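Local coordinates for extracellular solute-binding protein (Bordetella parapertussis, PDB 3PU5) that probably binds a small solute, perhaps a polyamine, outside the cytoplasmic membrane for uptake, as periplasmic solute-binding proteins of transport systems do, at residues G172-A176 with A314-L318; I178-E182 with L318-I323. All blocks are in the same frame, centred on the assembly; numbering follows the deposited sequence.

How the interactions relate
Interactions 1 and 2 lie side by side along one pairing of helices, 174-184 with 305-322, their centres about 8 Å apart. Both helices run in the same general direction, so the segments alternate along the chain: 172-176, 178-182, then 314-318 and 318-323, with some 135 residues between the partners. Leu318 serves both contacts, and two further contacts join them: a salt bridge from Glu175 OE1 to Arg322 NH1 and packing of Leu315 on Ile178. Interaction 1 is a surface contact at the start of helix 174-184; interaction 2 is more buried. Together they pack the last helix of the chain against one lobe of the solute-binding fold.

Interaction 1 of 2, residues G172-A176 with A314-L318; sequences GDIEA and ALLDL
Ile174 carries this contact, reaching from the first turn of its helix to three side chains of helix 305-322. Its interactions there are apolar. The CD1 methyl meets Ala314 CB at 3.6 Å; the small alanine suits this place because it lets the tip of the isoleucine come close to the helix. CG1 of Ile174 lies 3.7 Å from CD1 of Leu318, the two side chains crossing at about a right angle. On the other side, CG2 and the branch carbon CB of Ile174 both lie 3.9 Å from Leu315 CD1. With CG1 between the backbone N and the carbonyl carbon (chi1 60°), Ile174 divides its branches between Leu315 and the Ala314-Leu318 pair.

Glu175 adds a mixed contact at the margin. Its chain bends at chi2 (-83°), which brings OE2 to 3.9 Å from Leu318 CD2.

The polar bonding at the helix start is local. Asp173 is the N-cap, and its OD1 accepts from Ala176 N at 3.2 Å, met from above the carboxylate plane; OD2 accepts from Ser169 N. A short, acidic side chain suits an N-cap, where it can satisfy an amide of the first turn and probably interacts favourably with the helix dipole. No hydrogen bond crosses between 172-176 and 314-318, so the fit of aliphatic side chains joins them, with charge kept at the margin.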
# COMPACT_ATOMS: atom_id res chain seq x y z
N GLY A 172 -8.86 12.49 10.18
CA GLY A 172 -8.88 12.19 11.60
C GLY A 172 -10.25 12.25 12.26
O GLY A 172 -10.36 12.10 13.49
N ASP A 173 -11.30 12.45 11.47
CA ASP A 173 -12.65 12.54 12.01
C ASP A 173 -13.24 11.15 12.12
O ASP A 173 -13.96 10.69 11.23
CB ASP A 173 -13.53 13.42 11.11
CG ASP A 173 -14.84 13.83 11.77
OD1 ASP A 173 -15.22 13.23 12.80
OD2 ASP A 173 -15.49 14.77 11.25
N ILE A 174 -12.93 10.47 13.22
CA ILE A 174 -13.32 9.08 13.36
C ILE A 174 -14.82 8.92 13.63
O ILE A 174 -15.41 7.91 13.27
CB ILE A 174 -12.50 8.36 14.45
CG1 ILE A 174 -12.69 9.03 15.81
CG2 ILE A 174 -11.02 8.34 14.07
CD1 ILE A 174 -12.02 8.26 16.94
N GLU A 175 -15.43 9.92 14.26
CA GLU A 175 -16.88 9.90 14.49
C GLU A 175 -17.61 9.86 13.16
O GLU A 175 -18.49 9.02 12.95
CB GLU A 175 -17.32 11.12 15.28
CG GLU A 175 -16.92 11.08 16.76
CD GLU A 175 -17.89 10.28 17.61
OE1 GLU A 175 -18.90 9.78 17.06
OE2 GLU A 175 -17.63 10.15 18.83
N ALA A 176 -17.25 10.79 12.28
CA ALA A 176 -17.85 10.86 10.95
C ALA A 176 -17.59 9.58 10.17
O ALA A 176 -18.49 9.05 9.51
CB ALA A 176 -17.31 12.08 10.19
N ALA A 314 -8.86 4.73 19.67
CA ALA A 314 -10.18 5.36 19.69
C ALA A 314 -11.07 4.85 18.56
O ALA A 314 -12.26 4.60 18.77
CB ALA A 314 -10.04 6.87 19.61
N LEU A 315 -10.51 4.70 17.37
CA LEU A 315 -11.27 4.19 16.22
C LEU A 315 -11.84 2.80 16.52
O LEU A 315 -13.01 2.53 16.26
CB LEU A 315 -10.39 4.16 14.97
CG LEU A 315 -11.04 3.78 13.63
CD1 LEU A 315 -12.24 4.69 13.31
CD2 LEU A 315 -10.01 3.82 12.50
N LEU A 316 -11.00 1.93 17.05
CA LEU A 316 -11.41 0.58 17.43
C LEU A 316 -12.54 0.61 18.46
O LEU A 316 -13.51 -0.15 18.35
CB LEU A 316 -10.22 -0.19 18.01
CG LEU A 316 -9.10 -0.52 17.03
CD1 LEU A 316 -7.82 -0.85 17.77
CD2 LEU A 316 -9.52 -1.67 16.13
N ASP A 317 -12.40 1.48 19.46
CA ASP A 317 -13.42 1.67 20.48
C ASP A 317 -14.77 2.03 19.86
O ASP A 317 -15.79 1.40 20.15
CB ASP A 317 -12.99 2.76 21.47
CG ASP A 317 -11.94 2.29 22.46
OD1 ASP A 317 -11.73 1.05 22.57
OD2 ASP A 317 -11.34 3.14 23.15
N LEU A 318 -14.77 3.06 19.02
CA LEU A 318 -15.99 3.50 18.32
C LEU A 318 -16.57 2.37 17.48
O LEU A 318 -17.79 2.17 17.44
CB LEU A 318 -15.70 4.70 17.43
CG LEU A 318 -15.72 6.08 18.08
CD1 LEU A 318 -15.62 7.14 16.99
CD2 LEU A 318 -16.99 6.28 18.89

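Interaction 2 of 2, residues I178-E182 with L318-I323; sequences IATLE and LWNKRI
Glu182 OE1 is gripped by two nitrogens of Arg322: NH2 donates at 2.9 Å, nearly along the C-O axis of the carboxylate, and NE adds a weak bond at 3.2 Å. Both bonds are bent, the N-H...O angle being 133° for the first, with the oxygen tilted from the guanidinium plane; the carboxylate and guanidinium planes are turned 48° apart. Because both nitrogens share OE1, the salt bridge runs through one oxygen and is not a flat, two-oxygen pairing. An extended glutamate chain reaches across, while the arginine chain bends at chi3 to turn its head toward helix 174-184. A second acid, Glu175, pairs through OE1 with Arg322 NH1, so the guanidinium spans two carboxylates nearly two turns apart. Its aliphatic neighbours are Ile178, whose CG2 approaches NE, and Ala179, whose CB lies near NH2.

Beneath this polar margin, Ile178 packs against helix 305-322. Its CG1 is 3.8 Å from Leu318 CB, and its CD1 reaches the backbone of Trp319 at CA. Leu181, with CG anti to the backbone N, places CD2 obliquely against the indole, 3.2 Å from Trp319 CZ3, a tight approach, and 4.0 Å from Ile323 CG1. Ile323 CG2 sits 3.7 Å above one face of the Trp319 ring, over its centre, while Phe191 meets the indole edge-to-face. A large flat ring suits this place because it can serve an aliphatic face contact and an aromatic one together.

The axes of 178-182 and 318-322 approach to 10.4 Å and run 29° from parallel, a spacing that accommodates these bulky side chains. Long aliphatic and aromatic groups thus fill the interior, and at the margin the paired charges probably offset one another beside apolar surface.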
# COMPACT_ATOMS: atom_id res chain seq x y z
N ILE A 178 -16.95 6.47 11.37
CA ILE A 178 -17.79 5.42 11.94
C ILE A 178 -19.29 5.65 11.67
O ILE A 178 -20.03 4.70 11.39
CB ILE A 178 -17.53 5.27 13.45
CG1 ILE A 178 -16.12 4.69 13.68
CG2 ILE A 178 -18.59 4.40 14.10
CD1 ILE A 178 -15.96 3.22 13.28
N ALA A 179 -19.72 6.90 11.77
CA ALA A 179 -21.11 7.24 11.49
C ALA A 179 -21.51 6.88 10.06
O ALA A 179 -22.63 6.45 9.82
CB ALA A 179 -21.37 8.72 11.76
N THR A 180 -20.59 7.08 9.11
CA THR A 180 -20.84 6.71 7.71
C THR A 180 -21.04 5.21 7.59
O THR A 180 -22.02 4.75 7.01
CB THR A 180 -19.67 7.15 6.80
OG1 THR A 180 -19.56 8.57 6.82
CG2 THR A 180 -19.92 6.72 5.37
N LEU A 181 -20.11 4.44 8.14
CA LEU A 181 -20.18 2.99 8.06
C LEU A 181 -21.42 2.47 8.79
O LEU A 181 -22.04 1.48 8.37
CB LEU A 181 -18.92 2.36 8.64
CG LEU A 181 -18.84 0.84 8.59
CD1 LEU A 181 -18.86 0.34 7.14
CD2 LEU A 181 -17.58 0.37 9.31
N GLU A 182 -21.78 3.15 9.87
CA GLU A 182 -22.95 2.75 10.64
C GLU A 182 -24.21 2.85 9.78
O GLU A 182 -25.13 2.05 9.92
CB GLU A 182 -23.09 3.62 11.89
CG GLU A 182 -24.18 3.16 12.82
CD GLU A 182 -24.12 3.85 14.18
OE1 GLU A 182 -23.56 4.96 14.26
OE2 GLU A 182 -24.64 3.27 15.15
N LEU A 318 -14.77 3.06 19.02
CA LEU A 318 -15.99 3.50 18.32
C LEU A 318 -16.57 2.37 17.48
O LEU A 318 -17.79 2.17 17.44
CB LEU A 318 -15.70 4.70 17.43
CG LEU A 318 -15.72 6.08 18.08
CD1 LEU A 318 -15.62 7.14 16.99
CD2 LEU A 318 -16.99 6.28 18.89
N TRP A 319 -15.69 1.65 16.79
CA TRP A 319 -16.09 0.50 15.99
C TRP A 319 -16.81 -0.51 16.88
O TRP A 319 -17.95 -0.88 16.61
CB TRP A 319 -14.86 -0.13 15.31
CG TRP A 319 -15.12 -1.36 14.47
CD1 TRP A 319 -15.35 -2.63 14.93
CD2 TRP A 319 -15.10 -1.45 13.04
NE1 TRP A 319 -15.51 -3.49 13.87
CE2 TRP A 319 -15.36 -2.79 12.70
CE3 TRP A 319 -14.92 -0.52 12.01
CZ2 TRP A 319 -15.43 -3.24 11.37
CZ3 TRP A 319 -14.98 -0.96 10.69
CH2 TRP A 319 -15.23 -2.31 10.39
N ASN A 320 -16.16 -0.95 17.95
CA ASN A 320 -16.74 -1.96 18.83
C ASN A 320 -18.06 -1.49 19.42
O ASN A 320 -18.88 -2.29 19.86
CB ASN A 320 -15.76 -2.35 19.93
CG ASN A 320 -14.54 -3.08 19.40
OD1 ASN A 320 -14.60 -3.75 18.36
ND2 ASN A 320 -13.41 -2.95 20.10
N LYS A 321 -18.28 -0.18 19.38
CA LYS A 321 -19.45 0.41 20.03
C LYS A 321 -20.66 0.54 19.10
O LYS A 321 -21.79 0.22 19.48
CB LYS A 321 -19.07 1.78 20.58
CG LYS A 321 -19.82 2.16 21.83
CD LYS A 321 -18.88 2.78 22.84
CE LYS A 321 -18.29 4.08 22.32
NZ LYS A 321 -17.65 4.86 23.42
N ARG A 322 -20.35 0.99 17.89
CA ARG A 322 -21.29 1.20 16.88
C ARG A 322 -21.32 0.23 15.69
O ARG A 322 -22.27 0.27 15.00
CB ARG A 322 -21.24 2.64 16.50
CG ARG A 322 -21.38 3.50 17.69
CD ARG A 322 -20.70 4.76 17.56
NE ARG A 322 -21.27 5.45 16.44
CZ ARG A 322 -21.51 6.75 16.34
NH1 ARG A 322 -21.20 7.57 17.33
NH2 ARG A 322 -22.03 7.22 15.22
N ILE A 323 -20.32 -0.62 15.48
CA ILE A 323 -20.26 -1.50 14.33
C ILE A 323 -20.43 -2.96 14.65
O ILE A 323 -21.38 -3.59 14.21
CB ILE A 323 -18.98 -1.31 13.50
CG1 ILE A 323 -18.84 0.12 13.08
CG2 ILE A 323 -19.00 -2.16 12.27
CD1 ILE A 323 -19.95 0.68 12.50